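Local atomic coordinates of Old Yellow Enzyme (Pichia, PDB entry 6AGZ), a protein that binds flavin mononucleotide in a TIM barrel and probably uses the reduced flavin for the asymmetric reduction of the carbon-carbon double bond of enones. Residues Leu136-Ser139 against Glu140-Lys144; Ala145-Ala149 against Gly150-Gln154; Gly191-Leu194 against Asp195-Gln199. All coordinates share one frame; numbering follows the deposited sequence.

The three contacts follow one another along the chain, neither nesting nor crossing, and each is a local contact between adjoining segments, joining residues a few positions apart. Interaction 1 turns the loop after strand 130-132 into helix 140-148 at its N-cap. Interaction 2 ends the same helix and leads into strand 153-155, so the two together bracket a small beta-alpha-beta unit outside the barrel strands. They touch each other through Y137, whose OH reaches V153 N at 3.1 Å and whose CE1 lies on A146 CB at 3.6 Å. Interaction 3 comes after barrel strand 183-187 and starts the buried helix 193-198; it touches neither of the others, its centre being about 15 Å from that of interaction 1.

Interaction 1. Residues Leu136-Ser139 against Glu140-Lys144; sequences LYFS and EESKK
The N-terminal cap of helix 140-148 is formed by S139, whose OG accepts the amide of S142 at 3.1 Å from S142 N, in a nearly straight bond (165°). With chi1 near 67°, OG is folded back over the start of the helix, where it meets that amide. The carbonyl of the same residue takes up the next amide: K143 N lies 3.0 Å from S139 O. Two aromatic side chains of the loop pack on this first turn. Y137 lays one ring face against the backbone and aliphatic stem of K143, with K143 CA 3.6 Å from the ring centroid in a CH-pi contact. K143 CB and CG continue over the CD2-CE2 side of the ring, CB coming to 3.5 Å from Y137 CD2, and the lysine chain crosses the tyrosine at about a right angle. F138 receives S142 CB over a face as well, 4.2 Å from its centroid but offset toward the rim. A water bridges the loop to the helix, donating to S142 OG at 2.8 Å and accepting from F138 N. Beyond the contact, the charged end of K143 pairs with E147 one turn on. The capped turn lies at the surface, at the start of the helix that connects strands 130-132 and 153-155, with the Y137 hydroxyl directed to V153 at the beginning of the second strand.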
loop_
_atom_site.group_PDB
_atom_site.type_symbol
_atom_site.label_atom_id
_atom_site.label_comp_id
_atom_site.label_asym_id
_atom_site.label_seq_id
_atom_site.Cartn_x
_atom_site.Cartn_y
_atom_site.Cartn_z
ATOM N N LEU A 136 -22.267 -16.634 3.385
ATOM C CA LEU A 136 -22.461 -15.504 4.279
ATOM C C LEU A 136 -23.254 -14.425 3.558
ATOM O O LEU A 136 -23.073 -14.210 2.356
ATOM C CB LEU A 136 -21.122 -14.927 4.759
ATOM C CG LEU A 136 -20.160 -15.865 5.491
ATOM C CD1 LEU A 136 -18.834 -15.167 5.732
ATOM C CD2 LEU A 136 -20.761 -16.343 6.804
ATOM N N TYR A 137 -24.134 -13.756 4.295
ATOM C CA TYR A 137 -24.900 -12.633 3.781
ATOM C C TYR A 137 -24.260 -11.326 4.233
ATOM O O TYR A 137 -23.586 -11.271 5.265
ATOM C CB TYR A 137 -26.352 -12.695 4.259
ATOM C CG TYR A 137 -27.064 -13.982 3.910
ATOM C CD1 TYR A 137 -27.725 -14.125 2.697
ATOM C CD2 TYR A 137 -27.078 -15.054 4.794
ATOM C CE1 TYR A 137 -28.378 -15.299 2.374
ATOM C CE2 TYR A 137 -27.729 -16.232 4.480
ATOM C CZ TYR A 137 -28.379 -16.348 3.269
ATOM O OH TYR A 137 -29.028 -17.521 2.949
ATOM N N PHE A 138 -24.471 -10.267 3.449
ATOM C CA PHE A 138 -23.942 -8.968 3.846
ATOM C C PHE A 138 -24.853 -8.232 4.820
ATOM O O PHE A 138 -24.431 -7.220 5.389
ATOM C CB PHE A 138 -23.662 -8.091 2.613
ATOM C CG PHE A 138 -24.889 -7.698 1.828
ATOM C CD1 PHE A 138 -25.667 -6.615 2.213
ATOM C CD2 PHE A 138 -25.236 -8.382 0.675
ATOM C CE1 PHE A 138 -26.782 -6.246 1.484
ATOM C CE2 PHE A 138 -26.351 -8.017 -0.060
ATOM C CZ PHE A 138 -27.124 -6.948 0.346
ATOM N N SER A 139 -26.076 -8.713 5.031
ATOM C CA SER A 139 -26.995 -8.075 5.966
ATOM C C SER A 139 -28.060 -9.080 6.375
ATOM O O SER A 139 -28.342 -10.042 5.656
ATOM C CB SER A 139 -27.642 -6.826 5.356
ATOM O OG SER A 139 -28.502 -7.169 4.284
ATOM N N GLU A 140 -28.647 -8.840 7.551
ATOM C CA GLU A 140 -29.765 -9.664 8.001
ATOM C C GLU A 140 -30.973 -9.503 7.090
ATOM O O GLU A 140 -31.756 -10.446 6.921
ATOM C CB GLU A 140 -30.136 -9.307 9.442
ATOM C CG GLU A 140 -29.074 -9.667 10.469
ATOM C CD GLU A 140 -28.979 -11.160 10.711
ATOM O OE1 GLU A 140 -29.974 -11.871 10.456
ATOM O OE2 GLU A 140 -27.908 -11.624 11.158
ATOM N N GLU A 141 -31.146 -8.316 6.504
ATOM C CA GLU A 141 -32.218 -8.099 5.539
ATOM C C GLU A 141 -32.081 -9.042 4.349
ATOM O O GLU A 141 -33.042 -9.715 3.956
ATOM C CB GLU A 141 -32.209 -6.639 5.085
ATOM C CG GLU A 141 -33.294 -6.267 4.090
ATOM C CD GLU A 141 -33.211 -4.813 3.661
ATOM O OE1 GLU A 141 -33.064 -3.938 4.542
ATOM O OE2 GLU A 141 -33.289 -4.544 2.444
ATOM N N SER A 142 -30.880 -9.105 3.766
ATOM C CA SER A 142 -30.643 -10.005 2.643
ATOM C C SER A 142 -30.801 -11.463 3.057
ATOM O O SER A 142 -31.295 -12.286 2.279
ATOM C CB SER A 142 -29.250 -9.760 2.062
ATOM O OG SER A 142 -28.944 -10.705 1.053
ATOM N N LYS A 143 -30.389 -11.800 4.283
ATOM C CA LYS A 143 -30.535 -13.169 4.765
ATOM C C LYS A 143 -32.004 -13.564 4.850
ATOM O O LYS A 143 -32.398 -14.645 4.396
ATOM C CB LYS A 143 -29.850 -13.320 6.124
ATOM C CG LYS A 143 -30.050 -14.676 6.784
ATOM C CD LYS A 143 -29.113 -14.844 7.972
ATOM C CE LYS A 143 -29.303 -16.191 8.649
ATOM N NZ LYS A 143 -30.643 -16.309 9.290
ATOM N N LYS A 144 -32.832 -12.690 5.427
ATOM C CA LYS A 144 -34.265 -12.958 5.496
ATOM C C LYS A 144 -34.873 -13.042 4.101
ATOM O O LYS A 144 -35.753 -13.874 3.846
ATOM C CB LYS A 144 -34.959 -11.873 6.321
ATOM C CG LYS A 144 -36.421 -12.150 6.637
ATOM C CD LYS A 144 -36.575 -12.782 8.013
ATOM C CE LYS A 144 -38.036 -12.871 8.427
ATOM N NZ LYS A 144 -38.747 -13.982 7.737
HETATM O O HOH W 1 -26.235 -11.255 1.137
#

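Interaction 2. Residues Ala145-Ala149 against Gly150-Gln154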
loop_
_atom_site.group_PDB
_atom_site.type_symbol
_atom_site.label_atom_id
_atom_site.label_comp_id
_atom_site.label_asym_id
_atom_site.label_seq_id
_atom_site.Cartn_x
_atom_site.Cartn_y
_atom_site.Cartn_z
ATOM N N ALA A 145 -34.411 -12.188 3.183
ATOM C CA ALA A 145 -34.930 -12.209 1.820
ATOM C C ALA A 145 -34.623 -13.535 1.134
ATOM O O ALA A 145 -35.491 -14.129 0.484
ATOM C CB ALA A 145 -34.352 -11.041 1.022
ATOM N N ALA A 146 -33.385 -14.017 1.269
ATOM C CA ALA A 146 -33.009 -15.271 0.622
ATOM C C ALA A 146 -33.691 -16.462 1.283
ATOM O O ALA A 146 -34.058 -17.428 0.604
ATOM C CB ALA A 146 -31.490 -15.438 0.646
ATOM N N GLU A 147 -33.867 -16.415 2.605
ATOM C CA GLU A 147 -34.533 -17.515 3.294
ATOM C C GLU A 147 -36.010 -17.590 2.922
ATOM O O GLU A 147 -36.555 -18.685 2.742
ATOM C CB GLU A 147 -34.362 -17.372 4.805
ATOM C CG GLU A 147 -32.969 -17.730 5.298
ATOM C CD GLU A 147 -32.802 -17.525 6.790
ATOM O OE1 GLU A 147 -33.738 -17.002 7.430
ATOM O OE2 GLU A 147 -31.735 -17.891 7.324
ATOM N N GLU A 148 -36.673 -16.438 2.793
ATOM C CA GLU A 148 -38.079 -16.443 2.405
ATOM C C GLU A 148 -38.273 -16.784 0.933
ATOM O O GLU A 148 -39.355 -17.245 0.556
ATOM C CB GLU A 148 -38.720 -15.090 2.715
ATOM C CG GLU A 148 -38.933 -14.835 4.197
ATOM C CD GLU A 148 -39.596 -13.501 4.468
ATOM O OE1 GLU A 148 -39.948 -12.801 3.495
ATOM O OE2 GLU A 148 -39.768 -13.152 5.655
ATOM N N ALA A 149 -37.256 -16.566 0.098
ATOM C CA ALA A 149 -37.339 -16.937 -1.308
ATOM C C ALA A 149 -37.018 -18.405 -1.550
ATOM O O ALA A 149 -37.169 -18.876 -2.682
ATOM C CB ALA A 149 -36.397 -16.064 -2.141
ATOM N N GLY A 150 -36.590 -19.135 -0.522
ATOM C CA GLY A 150 -36.189 -20.515 -0.706
ATOM C C GLY A 150 -34.922 -20.691 -1.508
ATOM O O GLY A 150 -34.670 -21.783 -2.022
ATOM N N ASN A 151 -34.112 -19.636 -1.633
ATOM C CA ASN A 151 -32.862 -19.662 -2.395
ATOM C C ASN A 151 -31.769 -19.108 -1.483
ATOM O O ASN A 151 -31.428 -17.925 -1.548
ATOM C CB ASN A 151 -33.006 -18.855 -3.687
ATOM C CG ASN A 151 -32.005 -19.263 -4.747
ATOM O OD1 ASN A 151 -31.399 -20.331 -4.669
ATOM N ND2 ASN A 151 -31.832 -18.412 -5.753
ATOM N N GLU A 152 -31.208 -19.974 -0.645
ATOM C CA GLU A 152 -30.231 -19.557 0.349
ATOM C C GLU A 152 -28.826 -19.562 -0.242
ATOM O O GLU A 152 -28.526 -20.312 -1.174
ATOM C CB GLU A 152 -30.302 -20.461 1.582
ATOM C CG GLU A 152 -31.537 -20.209 2.444
ATOM C CD GLU A 152 -31.702 -21.218 3.564
ATOM O OE1 GLU A 152 -32.788 -21.828 3.657
ATOM O OE2 GLU A 152 -30.748 -21.401 4.349
ATOM N N VAL A 153 -27.966 -18.706 0.313
ATOM C CA VAL A 153 -26.643 -18.495 -0.258
ATOM C C VAL A 153 -25.813 -19.766 -0.129
ATOM O O VAL A 153 -25.942 -20.526 0.842
ATOM C CB VAL A 153 -25.951 -17.294 0.413
ATOM C CG1 VAL A 153 -25.551 -17.620 1.847
ATOM C CG2 VAL A 153 -24.746 -16.840 -0.400
ATOM N N GLN A 154 -24.972 -20.018 -1.128
ATOM C CA GLN A 154 -24.135 -21.206 -1.161
ATOM C C GLN A 154 -22.702 -20.810 -1.480
ATOM O O GLN A 154 -22.461 -19.923 -2.305
ATOM C CB GLN A 154 -24.635 -22.216 -2.203
ATOM C CG GLN A 154 -26.127 -22.493 -2.143
ATOM C CD GLN A 154 -26.520 -23.734 -2.920
ATOM O OE1 GLN A 154 -25.793 -24.727 -2.935
ATOM N NE2 GLN A 154 -27.675 -23.681 -3.575
HETATM O O HOH W 2 -29.567 -19.075 5.023
HETATM O O HOH W 3 -35.421 -21.133 2.746
#
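A146 O accepts the amide of N151, five residues on, with N151 N at 3.1 Å and nearly in line with the C=O bond. The methyl group of A146 lies beside the backbone past the turn, its CB 3.3 Å from N151 O. One residue later, E147 O takes G150 N at 3.3 Å; this donor stands above the carbonyl plane, 72° out of it. The E147 side chain meets E152 through its methylene part, CG to CG at 4.0 Å, and the carboxylate planes are turned 66° to each other. The two acids stay apart, OE2 of E147 being 4.7 Å from OE2 of E152. One water links the carboxylates, donating to E152 OE2 and only weakly to E147 OE2; another ties the E152 carboxylate to the E147 backbone, donating to E147 O and E152 OE1. The salt bridge from K143 NZ to E147 OE2 probably eases the repulsion between the like charges. The chain leaves the helix at A149-G150. G150 has a positive phi (68°), a conformation that favours glycine; the next side chain, N151, is buried, its ND2 hydrogen-bonded to L128 O and P120 O. Two bonds back into the last turn around a glycine of positive phi make a Schellman motif, here ending the helix of a beta-alpha-beta unit before strand 153-155, which pairs in parallel with strand 130-132.

Interaction 3. Residues Gly191-Leu194 against Asp195-Gln199; sequences GYLL and DQFIQ
D195 reaches back to G191, its OD2 accepting G191 N at 2.8 Å on the anti side of the carboxylate. The other oxygen, OD1, takes Q199 NE2 on its syn side at 3.1 Å, and OD2 also has S249 OG as a partner, which together fix the rotation of the buried carboxylate. Q196 follows with both its backbone and its side chain. Its amide N donates to Y192 O at 2.7 Å, while its extended chain brings NE2 to 2.8 Å from G191 O, that oxygen lying close to the plane of the side-chain amide. NE2 also bonds L114 O and OE1 accepts from R116 N, so the amide is held at both ends. Replacing Q196 by alanine removes both polar ends, which would probably leave G191 O, L114 O and R116 N without this partner and open a gap in the buried turn. F197 N donates to L193 O, and the same oxygen lies at the edge of the phenylalanine ring, 3.4 Å from F197 CD1. L193, at chi1 -176°, is laid alongside F197, with L193 CD1 4.0 Å from F197 CE1. I198 N bonds L194 O, and I198 CG1 packs on that carbonyl oxygen at 3.2 Å. The side chain of Y192, the N-cap residue, lies about 6 Å from the bound FMN and meets W112 edge-to-face. Following barrel strand 183-187, the helix packs against helix 218-231 through L194, F197 and I198, and against helix 258-274 through I198 and Q199.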
loop_
_atom_site.group_PDB
_atom_site.type_symbol
_atom_site.label_atom_id
_atom_site.label_comp_id
_atom_site.label_asym_id
_atom_site.label_seq_id
_atom_site.Cartn_x
_atom_site.Cartn_y
_atom_site.Cartn_z
ATOM N N GLY A 191 -18.438 -4.660 -3.452
ATOM C CA GLY A 191 -19.023 -5.798 -2.770
ATOM C C GLY A 191 -19.732 -6.801 -3.649
ATOM O O GLY A 191 -20.508 -7.613 -3.139
ATOM N N TYR A 192 -19.509 -6.762 -4.959
ATOM C CA TYR A 192 -20.048 -7.785 -5.843
ATOM C C TYR A 192 -19.082 -8.973 -5.847
ATOM O O TYR A 192 -18.107 -8.998 -5.091
ATOM C CB TYR A 192 -20.330 -7.186 -7.219
ATOM C CG TYR A 192 -21.366 -6.077 -7.162
ATOM C CD1 TYR A 192 -20.990 -4.741 -7.223
ATOM C CD2 TYR A 192 -22.717 -6.370 -7.012
ATOM C CE1 TYR A 192 -21.933 -3.727 -7.157
ATOM C CE2 TYR A 192 -23.667 -5.363 -6.944
ATOM C CZ TYR A 192 -23.269 -4.045 -7.017
ATOM O OH TYR A 192 -24.208 -3.040 -6.950
ATOM N N LEU A 193 -19.341 -9.970 -6.703
ATOM C CA LEU A 193 -18.747 -11.298 -6.530
ATOM C C LEU A 193 -17.228 -11.247 -6.380
ATOM O O LEU A 193 -16.669 -11.783 -5.415
ATOM C CB LEU A 193 -19.124 -12.204 -7.702
ATOM C CG LEU A 193 -18.596 -13.632 -7.515
ATOM C CD1 LEU A 193 -19.433 -14.392 -6.492
ATOM C CD2 LEU A 193 -18.520 -14.393 -8.827
ATOM N N LEU A 194 -16.542 -10.620 -7.336
ATOM C CA LEU A 194 -15.083 -10.616 -7.299
ATOM C C LEU A 194 -14.566 -9.889 -6.064
ATOM O O LEU A 194 -13.624 -10.353 -5.407
ATOM C CB LEU A 194 -14.528 -9.983 -8.572
ATOM C CG LEU A 194 -15.114 -10.509 -9.882
ATOM C CD1 LEU A 194 -14.244 -10.068 -11.022
ATOM C CD2 LEU A 194 -15.248 -12.022 -9.880
ATOM N N ASP A 195 -15.178 -8.750 -5.729
ATOM C CA ASP A 195 -14.835 -8.071 -4.486
ATOM C C ASP A 195 -15.079 -8.981 -3.288
ATOM O O ASP A 195 -14.265 -9.027 -2.360
ATOM C CB ASP A 195 -15.635 -6.775 -4.358
ATOM C CG ASP A 195 -15.032 -5.815 -3.352
ATOM O OD1 ASP A 195 -13.789 -5.778 -3.239
ATOM O OD2 ASP A 195 -15.800 -5.099 -2.674
ATOM N N GLN A 196 -16.192 -9.723 -3.301
ATOM C CA GLN A 196 -16.461 -10.681 -2.232
ATOM C C GLN A 196 -15.324 -11.684 -2.090
ATOM O O GLN A 196 -14.953 -12.059 -0.971
ATOM C CB GLN A 196 -17.781 -11.407 -2.488
ATOM C CG GLN A 196 -18.999 -10.506 -2.509
ATOM C CD GLN A 196 -20.187 -11.153 -3.192
ATOM O OE1 GLN A 196 -20.314 -12.377 -3.217
ATOM N NE2 GLN A 196 -21.062 -10.331 -3.761
ATOM N N PHE A 197 -14.758 -12.135 -3.212
ATOM C CA PHE A 197 -13.588 -13.003 -3.127
ATOM C C PHE A 197 -12.376 -12.256 -2.586
ATOM O O PHE A 197 -11.530 -12.856 -1.914
ATOM C CB PHE A 197 -13.275 -13.615 -4.493
ATOM C CG PHE A 197 -13.997 -14.904 -4.753
ATOM C CD1 PHE A 197 -15.292 -14.902 -5.246
ATOM C CD2 PHE A 197 -13.386 -16.120 -4.493
ATOM C CE1 PHE A 197 -15.961 -16.090 -5.479
ATOM C CE2 PHE A 197 -14.048 -17.311 -4.724
ATOM C CZ PHE A 197 -15.340 -17.295 -5.217
ATOM N N ILE A 198 -12.281 -10.951 -2.855
ATOM C CA ILE A 198 -11.138 -10.182 -2.370
ATOM C C ILE A 198 -11.255 -9.896 -0.874
ATOM O O ILE A 198 -10.245 -9.879 -0.158
ATOM C CB ILE A 198 -10.999 -8.883 -3.185
ATOM C CG1 ILE A 198 -10.734 -9.199 -4.657
ATOM C CG2 ILE A 198 -9.889 -8.008 -2.631
ATOM C CD1 ILE A 198 -10.753 -7.979 -5.550
ATOM N N GLN A 199 -12.471 -9.685 -0.372
ATOM C CA GLN A 199 -12.666 -9.164 0.977
ATOM C C GLN A 199 -12.569 -10.267 2.025
ATOM O O GLN A 199 -13.153 -11.344 1.865
ATOM C CB GLN A 199 -14.022 -8.466 1.081
ATOM C CG GLN A 199 -14.177 -7.257 0.174
ATOM C CD GLN A 199 -13.325 -6.081 0.607
ATOM O OE1 GLN A 199 -12.917 -5.987 1.766
ATOM N NE2 GLN A 199 -13.052 -5.174 -0.324
#